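Local coordinates for hypothetical protein (Pseudomonas aeruginosa, PDB 2H1T) that is of unknown function but may bind glycolipids or take part in their metabolism, at residues Trp10-Glu22 against Ser33-Pro45. Sequence-based numbering, arbitrary orientation. Where two conformers were deposited one is given.
Sequences WAGLWRSPSSSWE and SQLRAPDERSGLP
Ala11 rests its methyl against the isobutyl end of Leu44, Ala11 CB to Leu44 CD2 at 4.1 Å, where strand 6-12 passes the turn that follows strand 30-38. The Arg15 chain bends at chi2 (-73°) and turns the guanidinium toward Gly12 and Trp14, NH1 donating to both Gly12 O and Trp14 O; NH2 is left to reach across to Ser42 O, a weak bond of 3.2 Å, while Gly43 O lies over one face of the group. Asp39 OD1 helps shape that turn, accepting from the backbone N of Arg41 and of Ser42, an Asx turn and Asx motif sharing one oxygen.

Farther on, Ser18 OG lies 3.5 Å from Pro38 CG and hydrogen-bonds Ser18 OG of the second subunit; Ser19 O packs against CD of the same proline. At Trp21 regular pairing begins: Trp21 N donates to Arg36 O and Trp21 O accepts from Arg36 N at 2.7 Å, an antiparallel hydrogen-bonded pair. The indole and the Arg36 side chain run alongside each other, Trp21 CZ3 meeting Arg36 NE at 3.4 Å with ring and guanidinium planes 58° apart. Glu22, extended with CG anti to the backbone N (173°), holds its carboxylate beside Leu35 CD1; Ser33 OG donates to the anti lone pair of Glu22 OE2 at 2.6 Å. Tyr50 OH also bonds that oxygen, and Ser108 OG takes OE1.

Arg36 NH2 salt-bridges Glu68 of the second subunit. Strand 16-26 is outermost, within this chain, in a six-stranded antiparallel sheet; 30-38 separates it from 45-54, and the second subunit's antiparallel ladder with residues of 10-22 continues the sheet across the dimer.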
loop_
_atom_site.group_PDB
_atom_site.type_symbol
_atom_site.label_atom_id
_atom_site.label_comp_id
_atom_site.label_asym_id
_atom_site.label_seq_id
_atom_site.Cartn_x
_atom_site.Cartn_y
_atom_site.Cartn_z
ATOM N N TRP A 10 -8.323 0.254 -11.292
ATOM C CA TRP A 10 -9.373 -0.572 -10.698
ATOM C C TRP A 10 -9.306 -0.517 -9.192
ATOM O O TRP A 10 -8.223 -0.593 -8.595
ATOM C CB TRP A 10 -9.295 -2.017 -11.148
ATOM C CG TRP A 10 -9.519 -2.283 -12.597
ATOM C CD1 TRP A 10 -10.717 -2.488 -13.236
ATOM C CD2 TRP A 10 -8.519 -2.472 -13.559
ATOM N NE1 TRP A 10 -10.502 -2.740 -14.589
ATOM C CE2 TRP A 10 -9.145 -2.742 -14.795
ATOM C CE3 TRP A 10 -7.126 -2.388 -13.518
ATOM C CZ2 TRP A 10 -8.416 -2.946 -15.973
ATOM C CZ3 TRP A 10 -6.411 -2.596 -14.693
ATOM C CH2 TRP A 10 -7.052 -2.874 -15.891
ATOM N N ALA A 11 -10.471 -0.423 -8.573
ATOM C CA ALA A 11 -10.614 -0.562 -7.144
ATOM C C ALA A 11 -11.208 -1.936 -6.843
ATOM O O ALA A 11 -12.186 -2.351 -7.488
ATOM C CB ALA A 11 -11.528 0.565 -6.616
ATOM N N GLY A 12 -10.675 -2.613 -5.836
ATOM C CA GLY A 12 -11.305 -3.792 -5.325
ATOM C C GLY A 12 -12.559 -3.558 -4.488
ATOM O O GLY A 12 -12.624 -2.590 -3.711
ATOM N N LEU A 13 -13.513 -4.491 -4.613
ATOM C CA LEU A 13 -14.770 -4.467 -3.872
ATOM C C LEU A 13 -14.730 -5.492 -2.758
ATOM O O LEU A 13 -15.473 -5.399 -1.780
ATOM C CB LEU A 13 -15.944 -4.723 -4.814
ATOM C CG LEU A 13 -16.054 -3.735 -5.975
ATOM C CD1 LEU A 13 -17.163 -4.122 -6.941
ATOM C CD2 LEU A 13 -16.280 -2.362 -5.487
ATOM N N TRP A 14 -13.856 -6.491 -2.899
ATOM C CA TRP A 14 -13.612 -7.421 -1.818
ATOM C C TRP A 14 -12.981 -6.646 -0.648
ATOM O O TRP A 14 -12.415 -5.571 -0.834
ATOM C CB TRP A 14 -12.725 -8.577 -2.292
ATOM C CG TRP A 14 -11.346 -8.141 -2.807
ATOM C CD1 TRP A 14 -11.031 -7.687 -4.066
ATOM C CD2 TRP A 14 -10.104 -8.161 -2.070
ATOM N NE1 TRP A 14 -9.695 -7.378 -4.143
ATOM C CE2 TRP A 14 -9.092 -7.683 -2.947
ATOM C CE3 TRP A 14 -9.759 -8.522 -0.761
ATOM C CZ2 TRP A 14 -7.767 -7.546 -2.554
ATOM C CZ3 TRP A 14 -8.420 -8.409 -0.366
ATOM C CH2 TRP A 14 -7.441 -7.920 -1.270
ATOM N N ARG A 15 -13.103 -7.170 0.560
ATOM C CA ARG A 15 -12.465 -6.533 1.728
ATOM C C ARG A 15 -11.803 -7.604 2.595
ATOM O O ARG A 15 -12.300 -8.739 2.691
ATOM C CB ARG A 15 -13.481 -5.736 2.572
ATOM C CG ARG A 15 -14.130 -4.507 1.919
ATOM C CD ARG A 15 -13.102 -3.399 1.848
ATOM N NE ARG A 15 -13.498 -2.107 1.277
ATOM C CZ ARG A 15 -13.569 -1.836 -0.026
ATOM N NH1 ARG A 15 -13.371 -2.776 -0.953
ATOM N NH2 ARG A 15 -13.846 -0.599 -0.417
ATOM N N SER A 16 -10.667 -7.215 3.185
ATOM C CA SER A 16 -9.971 -7.999 4.190
ATOM C C SER A 16 -9.450 -7.008 5.250
ATOM O O SER A 16 -9.113 -5.864 4.927
ATOM C CB SER A 16 -8.831 -8.793 3.544
ATOM O OG SER A 16 -8.251 -9.747 4.424
ATOM N N PRO A 17 -9.384 -7.436 6.524
ATOM C CA PRO A 17 -8.900 -6.493 7.522
ATOM C C PRO A 17 -7.443 -6.174 7.294
ATOM O O PRO A 17 -6.674 -7.073 6.961
ATOM C CB PRO A 17 -9.075 -7.260 8.848
ATOM C CG PRO A 17 -10.038 -8.343 8.548
ATOM C CD PRO A 17 -9.753 -8.720 7.134
ATOM N N SER A 18 -7.061 -4.914 7.452
ATOM C CA SER A 18 -5.662 -4.566 7.291
ATOM C C SER A 18 -5.239 -3.369 8.142
ATOM O O SER A 18 -6.072 -2.784 8.841
ATOM C CB SER A 18 -5.306 -4.422 5.823
ATOM O OG SER A 18 -5.574 -3.113 5.333
ATOM N N SER A 19 -3.940 -3.063 8.113
ATOM C CA SER A 19 -3.327 -2.073 9.018
ATOM C C SER A 19 -2.128 -1.414 8.342
ATOM O O SER A 19 -1.872 -1.582 7.115
ATOM C CB SER A 19 -2.918 -2.767 10.345
ATOM O OG SER A 19 -2.869 -1.886 11.485
ATOM N N SER A 20 -1.361 -0.722 9.160
ATOM C CA SER A 20 -0.195 -0.023 8.709
ATOM C C SER A 20 1.077 -0.852 8.792
ATOM O O SER A 20 1.229 -1.762 9.598
ATOM C CB SER A 20 -0.003 1.245 9.534
ATOM O OG SER A 20 -0.065 0.980 10.910
ATOM N N TRP A 21 2.012 -0.504 7.933
ATOM C CA TRP A 21 3.347 -1.024 8.008
ATOM C C TRP A 21 4.223 0.165 7.664
ATOM O O TRP A 21 4.023 0.838 6.611
ATOM C CB TRP A 21 3.543 -2.162 7.010
ATOM C CG TRP A 21 4.976 -2.383 6.693
ATOM C CD1 TRP A 21 5.808 -3.302 7.248
ATOM C CD2 TRP A 21 5.777 -1.595 5.810
ATOM N NE1 TRP A 21 7.070 -3.163 6.741
ATOM C CE2 TRP A 21 7.078 -2.138 5.837
ATOM C CE3 TRP A 21 5.523 -0.456 5.004
ATOM C CZ2 TRP A 21 8.135 -1.594 5.077
ATOM C CZ3 TRP A 21 6.558 0.104 4.263
ATOM C CH2 TRP A 21 7.847 -0.476 4.287
ATOM N N GLU A 22 5.180 0.442 8.543
ATOM C CA GLU A 22 6.044 1.582 8.361
ATOM C C GLU A 22 7.489 1.115 8.530
ATOM O O GLU A 22 7.838 0.434 9.511
ATOM C CB GLU A 22 5.707 2.696 9.393
ATOM C CG GLU A 22 6.676 3.848 9.362
ATOM C CD GLU A 22 6.333 5.018 10.252
ATOM O OE1 GLU A 22 5.553 4.843 11.173
ATOM O OE2 GLU A 22 6.863 6.115 10.013
ATOM N N SER A 33 10.953 7.963 6.098
ATOM C CA SER A 33 10.052 6.875 6.308
ATOM C C SER A 33 9.082 6.658 5.147
ATOM O O SER A 33 8.717 7.593 4.436
ATOM C CB SER A 33 9.268 7.130 7.610
ATOM O OG SER A 33 8.402 6.078 7.892
ATOM N N GLN A 34 8.732 5.387 4.960
ATOM C CA GLN A 34 7.731 4.935 4.028
ATOM C C GLN A 34 6.694 4.186 4.846
ATOM O O GLN A 34 7.005 3.179 5.506
ATOM C CB GLN A 34 8.328 3.958 3.012
ATOM C CG GLN A 34 9.316 4.575 2.045
ATOM C CD GLN A 34 9.342 3.831 0.676
ATOM O OE1 GLN A 34 8.875 4.362 -0.366
ATOM N NE2 GLN A 34 9.846 2.593 0.693
ATOM N N LEU A 35 5.455 4.657 4.769
ATOM C CA LEU A 35 4.374 4.125 5.578
ATOM C C LEU A 35 3.248 3.678 4.649
ATOM O O LEU A 35 2.787 4.426 3.798
ATOM C CB LEU A 35 3.932 5.227 6.574
ATOM C CG LEU A 35 2.749 5.022 7.497
ATOM C CD1 LEU A 35 2.711 6.109 8.599
ATOM C CD2 LEU A 35 1.442 5.000 6.738
ATOM N N ARG A 36 2.809 2.444 4.772
ATOM C CA ARG A 36 1.676 1.976 3.921
ATOM C C ARG A 36 0.544 1.591 4.827
ATOM O O ARG A 36 0.790 0.965 5.869
ATOM C CB ARG A 36 2.102 0.771 3.069
ATOM C CG ARG A 36 3.281 1.105 2.142
ATOM C CD ARG A 36 3.704 -0.087 1.312
ATOM N NE ARG A 36 5.162 -0.164 1.126
ATOM C CZ ARG A 36 5.797 -0.367 -0.032
ATOM N NH1 ARG A 36 5.131 -0.457 -1.159
ATOM N NH2 ARG A 36 7.116 -0.458 -0.059
ATOM N N ALA A 37 -0.685 1.937 4.439
ATOM C CA ALA A 37 -1.841 1.808 5.311
ATOM C C ALA A 37 -3.131 1.973 4.512
ATOM O O ALA A 37 -3.120 2.490 3.395
ATOM C CB ALA A 37 -1.791 2.842 6.455
ATOM N N PRO A 38 -4.235 1.455 5.061
ATOM C CA PRO A 38 -5.537 1.619 4.444
ATOM C C PRO A 38 -6.179 2.927 4.869
ATOM O O PRO A 38 -6.046 3.320 6.035
ATOM C CB PRO A 38 -6.322 0.446 5.014
ATOM C CG PRO A 38 -5.735 0.244 6.387
ATOM C CD PRO A 38 -4.299 0.603 6.265
ATOM N N ASP A 39 -6.827 3.596 3.905
ATOM C CA ASP A 39 -7.758 4.681 4.164
ATOM C C ASP A 39 -8.956 4.101 4.882
ATOM O O ASP A 39 -9.672 3.251 4.332
ATOM C CB ASP A 39 -8.185 5.332 2.831
ATOM C CG ASP A 39 -9.080 6.580 3.019
ATOM O OD1 ASP A 39 -10.145 6.504 3.645
ATOM O OD2 ASP A 39 -8.720 7.628 2.479
ATOM N N GLU A 40 -9.191 4.601 6.092
ATOM C CA GLU A 40 -10.164 4.029 6.994
ATOM C C GLU A 40 -11.617 4.378 6.612
ATOM O O GLU A 40 -12.552 3.827 7.190
ATOM C CB GLU A 40 -9.842 4.458 8.440
ATOM C CG GLU A 40 -8.436 4.000 8.936
ATOM C CD GLU A 40 -7.837 4.903 10.036
ATOM O OE1 GLU A 40 -8.458 4.962 11.121
ATOM O OE2 GLU A 40 -6.742 5.529 9.811
ATOM N N ARG A 41 -11.810 5.240 5.617
ATOM C CA ARG A 41 -13.145 5.580 5.131
ATOM C C ARG A 41 -13.439 4.891 3.811
ATOM O O ARG A 41 -14.496 4.285 3.651
ATOM C CB ARG A 41 -13.269 7.086 4.953
ATOM C CG ARG A 41 -13.169 7.821 6.279
ATOM C CD ARG A 41 -13.891 9.184 6.313
ATOM N NE ARG A 41 -15.024 9.256 5.381
ATOM C CZ ARG A 41 -16.184 8.595 5.496
ATOM N NH1 ARG A 41 -16.427 7.763 6.518
ATOM N NH2 ARG A 41 -17.116 8.760 4.552
ATOM N N SER A 42 -12.510 4.986 2.868
ATOM C CA SER A 42 -12.676 4.405 1.527
ATOM C C SER A 42 -12.345 2.918 1.415
ATOM O O SER A 42 -12.796 2.242 0.475
ATOM C CB SER A 42 -11.818 5.174 0.524
ATOM O OG SER A 42 -10.466 4.758 0.535
ATOM N N GLY A 43 -11.529 2.411 2.333
ATOM C CA GLY A 43 -11.028 1.030 2.254
ATOM C C GLY A 43 -9.917 0.782 1.244
ATOM O O GLY A 43 -9.553 -0.351 0.992
ATOM N N LEU A 44 -9.380 1.832 0.636
ATOM C CA LEU A 44 -8.362 1.672 -0.379
ATOM C C LEU A 44 -7.000 2.122 0.175
ATOM O O LEU A 44 -6.921 2.983 1.061
ATOM C CB LEU A 44 -8.715 2.464 -1.641
ATOM C CG LEU A 44 -10.076 2.090 -2.276
ATOM C CD1 LEU A 44 -10.393 3.016 -3.436
ATOM C CD2 LEU A 44 -10.068 0.637 -2.738
ATOM N N PRO A 45 -5.926 1.511 -0.325
ATOM C CA PRO A 45 -4.595 1.770 0.239
ATOM C C PRO A 45 -3.967 3.104 -0.120
ATOM O O PRO A 45 -4.254 3.668 -1.148
ATOM C CB PRO A 45 -3.736 0.633 -0.340
ATOM C CG PRO A 45 -4.430 0.222 -1.619
ATOM C CD PRO A 45 -5.910 0.494 -1.390
#